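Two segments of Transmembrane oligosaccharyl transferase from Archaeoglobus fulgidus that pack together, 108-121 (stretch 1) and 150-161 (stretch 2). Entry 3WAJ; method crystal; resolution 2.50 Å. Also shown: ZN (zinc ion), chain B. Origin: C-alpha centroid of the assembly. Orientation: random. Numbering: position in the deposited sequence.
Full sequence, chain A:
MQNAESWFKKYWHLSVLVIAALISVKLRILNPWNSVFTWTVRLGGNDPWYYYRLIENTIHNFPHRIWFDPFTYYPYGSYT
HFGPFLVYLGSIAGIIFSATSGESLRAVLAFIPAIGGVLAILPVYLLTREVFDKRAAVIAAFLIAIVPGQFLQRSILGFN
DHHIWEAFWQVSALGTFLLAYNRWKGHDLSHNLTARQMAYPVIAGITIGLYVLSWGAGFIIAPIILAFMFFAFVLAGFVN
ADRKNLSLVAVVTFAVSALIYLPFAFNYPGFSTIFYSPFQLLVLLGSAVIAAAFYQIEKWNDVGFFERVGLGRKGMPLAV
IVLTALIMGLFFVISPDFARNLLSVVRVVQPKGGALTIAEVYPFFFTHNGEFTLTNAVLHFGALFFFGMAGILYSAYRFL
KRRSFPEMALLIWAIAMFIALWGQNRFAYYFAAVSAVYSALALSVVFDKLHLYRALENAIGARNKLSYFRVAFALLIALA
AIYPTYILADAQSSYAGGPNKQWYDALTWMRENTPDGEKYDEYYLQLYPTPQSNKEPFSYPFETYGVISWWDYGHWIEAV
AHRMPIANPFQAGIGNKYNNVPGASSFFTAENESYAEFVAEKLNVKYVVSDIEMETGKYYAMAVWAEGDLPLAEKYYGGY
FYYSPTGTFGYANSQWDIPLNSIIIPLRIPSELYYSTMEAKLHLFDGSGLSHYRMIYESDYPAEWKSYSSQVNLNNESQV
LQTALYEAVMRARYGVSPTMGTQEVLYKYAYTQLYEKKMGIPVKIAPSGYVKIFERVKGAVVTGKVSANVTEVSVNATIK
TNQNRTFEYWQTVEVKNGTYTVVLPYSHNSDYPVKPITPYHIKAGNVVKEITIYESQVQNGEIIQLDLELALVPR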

# COMPACT_ATOMS: atom_id res chain seq x y z
N VAL A 108 19.68 7.65 0.70
CA VAL A 108 20.06 7.00 -0.55
C VAL A 108 18.84 6.36 -1.24
O VAL A 108 18.55 6.67 -2.39
CB VAL A 108 21.21 5.98 -0.35
CG1 VAL A 108 21.47 5.20 -1.64
CG2 VAL A 108 22.49 6.68 0.10
N LEU A 109 18.12 5.50 -0.52
CA LEU A 109 16.95 4.83 -1.10
C LEU A 109 15.93 5.82 -1.63
O LEU A 109 15.28 5.56 -2.63
CB LEU A 109 16.29 3.90 -0.08
CG LEU A 109 17.21 2.83 0.47
CD1 LEU A 109 16.43 1.86 1.35
CD2 LEU A 109 17.92 2.09 -0.68
N ALA A 110 15.80 6.97 -0.97
CA ALA A 110 14.85 8.01 -1.39
C ALA A 110 15.06 8.48 -2.82
O ALA A 110 14.10 8.79 -3.53
CB ALA A 110 14.89 9.21 -0.43
N PHE A 111 16.32 8.56 -3.24
CA PHE A 111 16.64 9.05 -4.58
C PHE A 111 16.37 8.04 -5.69
O PHE A 111 16.17 8.42 -6.83
CB PHE A 111 18.09 9.50 -4.65
CG PHE A 111 18.34 10.78 -3.94
CD1 PHE A 111 18.00 11.98 -4.53
CD2 PHE A 111 18.89 10.78 -2.67
CE1 PHE A 111 18.21 13.18 -3.86
CE2 PHE A 111 19.11 11.98 -1.98
CZ PHE A 111 18.77 13.17 -2.58
N ILE A 112 16.39 6.76 -5.33
CA ILE A 112 16.27 5.70 -6.32
C ILE A 112 15.03 5.76 -7.24
O ILE A 112 15.17 5.58 -8.45
CB ILE A 112 16.44 4.31 -5.65
CG1 ILE A 112 17.90 4.14 -5.26
CG2 ILE A 112 15.97 3.16 -6.58
CD1 ILE A 112 18.20 2.90 -4.44
N PRO A 113 13.83 6.00 -6.68
CA PRO A 113 12.69 6.06 -7.61
C PRO A 113 12.71 7.32 -8.46
O PRO A 113 12.26 7.30 -9.61
CB PRO A 113 11.47 6.05 -6.67
CG PRO A 113 12.00 6.57 -5.34
CD PRO A 113 13.40 6.04 -5.26
N ALA A 114 13.20 8.41 -7.90
CA ALA A 114 13.35 9.65 -8.67
C ALA A 114 14.29 9.43 -9.85
O ALA A 114 13.99 9.82 -10.97
CB ALA A 114 13.85 10.79 -7.80
N ILE A 115 15.44 8.82 -9.59
CA ILE A 115 16.41 8.57 -10.64
C ILE A 115 15.79 7.65 -11.69
O ILE A 115 15.92 7.88 -12.90
CB ILE A 115 17.70 7.94 -10.09
CG1 ILE A 115 18.45 8.94 -9.22
CG2 ILE A 115 18.58 7.44 -11.22
CD1 ILE A 115 19.50 8.29 -8.31
N GLY A 116 15.08 6.62 -11.23
CA GLY A 116 14.41 5.68 -12.12
C GLY A 116 13.40 6.38 -13.01
O GLY A 116 13.31 6.09 -14.21
N GLY A 117 12.63 7.31 -12.44
CA GLY A 117 11.66 8.06 -13.21
C GLY A 117 12.26 9.07 -14.18
O GLY A 117 11.67 9.39 -15.21
N VAL A 118 13.44 9.60 -13.84
CA VAL A 118 14.13 10.50 -14.75
C VAL A 118 14.72 9.70 -15.91
O VAL A 118 14.56 10.06 -17.07
CB VAL A 118 15.23 11.32 -14.03
CG1 VAL A 118 16.26 11.85 -15.02
CG2 VAL A 118 14.61 12.46 -13.23
N LEU A 119 15.39 8.60 -15.57
CA LEU A 119 16.01 7.71 -16.55
C LEU A 119 15.00 7.10 -17.52
O LEU A 119 15.39 6.50 -18.51
CB LEU A 119 16.80 6.59 -15.85
CG LEU A 119 18.09 6.86 -15.07
CD1 LEU A 119 18.72 5.55 -14.62
CD2 LEU A 119 19.08 7.65 -15.89
N ALA A 120 13.70 7.24 -17.23
CA ALA A 120 12.65 6.65 -18.08
C ALA A 120 12.66 7.28 -19.47
O ALA A 120 12.05 6.74 -20.41
CB ALA A 120 11.28 6.78 -17.44
N ILE A 121 13.33 8.42 -19.58
CA ILE A 121 13.58 9.06 -20.87
C ILE A 121 14.18 8.05 -21.85
O ILE A 121 13.69 7.89 -22.97
CB ILE A 121 14.50 10.30 -20.71
CG1 ILE A 121 13.68 11.58 -20.59
CG2 ILE A 121 15.46 10.44 -21.88
CD1 ILE A 121 12.61 11.53 -19.54
N GLN A 150 -0.49 8.29 -11.09
CA GLN A 150 0.22 7.25 -10.36
C GLN A 150 1.67 7.14 -10.77
O GLN A 150 2.55 6.95 -9.93
CB GLN A 150 -0.44 5.90 -10.61
CG GLN A 150 -1.32 5.42 -9.51
CD GLN A 150 -1.99 4.13 -9.90
OE1 GLN A 150 -1.40 3.30 -10.61
NE2 GLN A 150 -3.24 3.96 -9.50
N PHE A 151 1.92 7.25 -12.07
CA PHE A 151 3.26 7.05 -12.60
C PHE A 151 4.23 8.03 -11.98
O PHE A 151 5.36 7.67 -11.67
CB PHE A 151 3.27 7.19 -14.11
CG PHE A 151 4.65 7.21 -14.71
CD1 PHE A 151 5.30 6.02 -15.03
CD2 PHE A 151 5.29 8.41 -14.99
CE1 PHE A 151 6.59 6.03 -15.59
CE2 PHE A 151 6.57 8.43 -15.57
CZ PHE A 151 7.22 7.24 -15.87
N LEU A 152 3.79 9.27 -11.79
CA LEU A 152 4.60 10.29 -11.13
C LEU A 152 4.66 10.09 -9.61
O LEU A 152 5.74 10.16 -9.01
CB LEU A 152 4.08 11.70 -11.45
CG LEU A 152 4.78 12.86 -10.75
CD1 LEU A 152 6.19 13.09 -11.31
CD2 LEU A 152 3.94 14.12 -10.86
N GLN A 153 3.50 9.86 -8.99
CA GLN A 153 3.44 9.73 -7.53
C GLN A 153 4.35 8.62 -7.01
O GLN A 153 4.93 8.75 -5.94
CB GLN A 153 2.00 9.54 -7.07
CG GLN A 153 1.19 10.83 -7.07
CD GLN A 153 -0.30 10.58 -7.00
OE1 GLN A 153 -0.75 9.43 -6.94
NE2 GLN A 153 -1.09 11.65 -7.03
N ARG A 154 4.49 7.55 -7.79
CA ARG A 154 5.33 6.42 -7.44
C ARG A 154 6.75 6.50 -7.99
O ARG A 154 7.47 5.50 -8.05
CB ARG A 154 4.64 5.13 -7.89
CG ARG A 154 3.43 4.86 -7.03
CD ARG A 154 2.60 3.75 -7.51
NE ARG A 154 1.41 3.69 -6.66
CZ ARG A 154 0.48 2.74 -6.72
NH1 ARG A 154 0.59 1.75 -7.59
NH2 ARG A 154 -0.55 2.79 -5.89
N SER A 155 7.16 7.71 -8.36
CA SER A 155 8.40 7.93 -9.10
C SER A 155 9.09 9.16 -8.52
O SER A 155 10.08 9.68 -9.04
CB SER A 155 8.05 8.16 -10.56
OG SER A 155 9.18 8.01 -11.37
N ILE A 156 8.51 9.62 -7.42
CA ILE A 156 8.93 10.81 -6.70
C ILE A 156 10.00 10.44 -5.66
O ILE A 156 10.13 9.27 -5.27
CB ILE A 156 7.67 11.43 -6.02
CG1 ILE A 156 7.42 12.82 -6.53
CG2 ILE A 156 7.73 11.39 -4.51
CD1 ILE A 156 7.16 12.83 -7.99
N LEU A 157 10.79 11.43 -5.23
CA LEU A 157 11.73 11.28 -4.12
C LEU A 157 11.08 10.52 -2.96
O LEU A 157 9.98 10.87 -2.52
CB LEU A 157 12.13 12.67 -3.60
CG LEU A 157 13.53 13.07 -3.13
CD1 LEU A 157 13.36 13.99 -1.94
CD2 LEU A 157 14.45 11.91 -2.80
N GLY A 158 11.74 9.47 -2.47
CA GLY A 158 11.24 8.78 -1.29
C GLY A 158 10.26 7.65 -1.53
O GLY A 158 10.09 6.80 -0.65
N PHE A 159 9.59 7.61 -2.69
CA PHE A 159 8.68 6.49 -2.92
C PHE A 159 9.38 5.30 -3.54
O PHE A 159 9.08 4.88 -4.66
CB PHE A 159 7.44 6.87 -3.75
CG PHE A 159 6.26 6.01 -3.42
CD1 PHE A 159 5.37 6.39 -2.42
CD2 PHE A 159 6.09 4.77 -4.04
CE1 PHE A 159 4.29 5.58 -2.08
CE2 PHE A 159 5.01 3.94 -3.70
CZ PHE A 159 4.11 4.34 -2.72
N ASN A 160 10.30 4.73 -2.77
CA ASN A 160 11.16 3.67 -3.27
C ASN A 160 10.43 2.34 -3.38
O ASN A 160 10.57 1.47 -2.51
CB ASN A 160 12.40 3.53 -2.38
CG ASN A 160 13.37 2.55 -2.94
OD1 ASN A 160 13.57 2.48 -4.15
ND2 ASN A 160 13.95 1.74 -2.07
N ASP A 161 9.66 2.19 -4.45
CA ASP A 161 8.83 1.01 -4.67
C ASP A 161 9.14 0.53 -6.10
O ASP A 161 9.83 1.23 -6.85
CB ASP A 161 7.35 1.37 -4.49
CG ASP A 161 6.48 0.16 -4.18
OD1 ASP A 161 6.91 -0.99 -4.43
OD2 ASP A 161 5.35 0.37 -3.70
ZN ZN B . 3.46 -0.69 -4.10
O HOH W 1 4.90 -2.44 -3.98
O HOH W 2 1.32 -2.00 -4.24
O HOH W 3 2.35 0.41 -2.59

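The one hydrogen bond across this contact uses a helix carbonyl that has no helical partner. The helix kinks where Pro113 N lacks a bond to the preceding turn. At the kink, Ala114 N, the usual donor to Ala110 O, is 4.5 Å from Ala110 O, and the other stretch supplies a donor instead: Gly158 N donates to Ala110 O at 2.7 Å, with an N-H...O angle of 172°, short and nearly linear. Leu157 CA adds a CA-H...O contact to the same oxygen, 3.5 Å from Ala110 O with 136° at the hydrogen.

Gly158 lies in a type II turn from Ile156 to Phe159, closed by Phe159 N to Ile156 O at 3.1 Å. Its phi/psi of 89/-21 would jam a CB against the preceding carbonyl oxygen, so the backbone itself calls for glycine. Gly158 CA lies 3.7 Å from Ala110 CA, the closest backbone approach in the register.

The CA-to-CB bond of Pro113 points toward stretch 2, and the ring meets largely polar backbone: CG lies 3.3 Å from Ile156 O, and CB 3.3 Å from Phe159 O. Asn160 packs alongside, its CB 3.5 Å from Leu109 O and its OD1 3.5 Å from Ile112 CG2.

At the next residue of the helix, Ala114 CA makes a CA-H...O contact with Ser155 O at 3.3 Å, with 150° at the hydrogen. Ser155 O is equally close to Pro113 O, at 3.3 Å, but two acceptors cannot bond. Gly117 leaves room for the serine side chain, with its CA 3.1 Å from Ser155 OG; an ideal CB there would fall 1.9 Å from that oxygen, a clash.

Apolar packing centers on Leu157. Although its CA-to-CB bond points away, Leu157 CD2 returns to lie 3.6 Å from Ala110 CB and 4.1 Å from the Phe111 ring centroid, 17° off the normal, a CH-pi contact over the face.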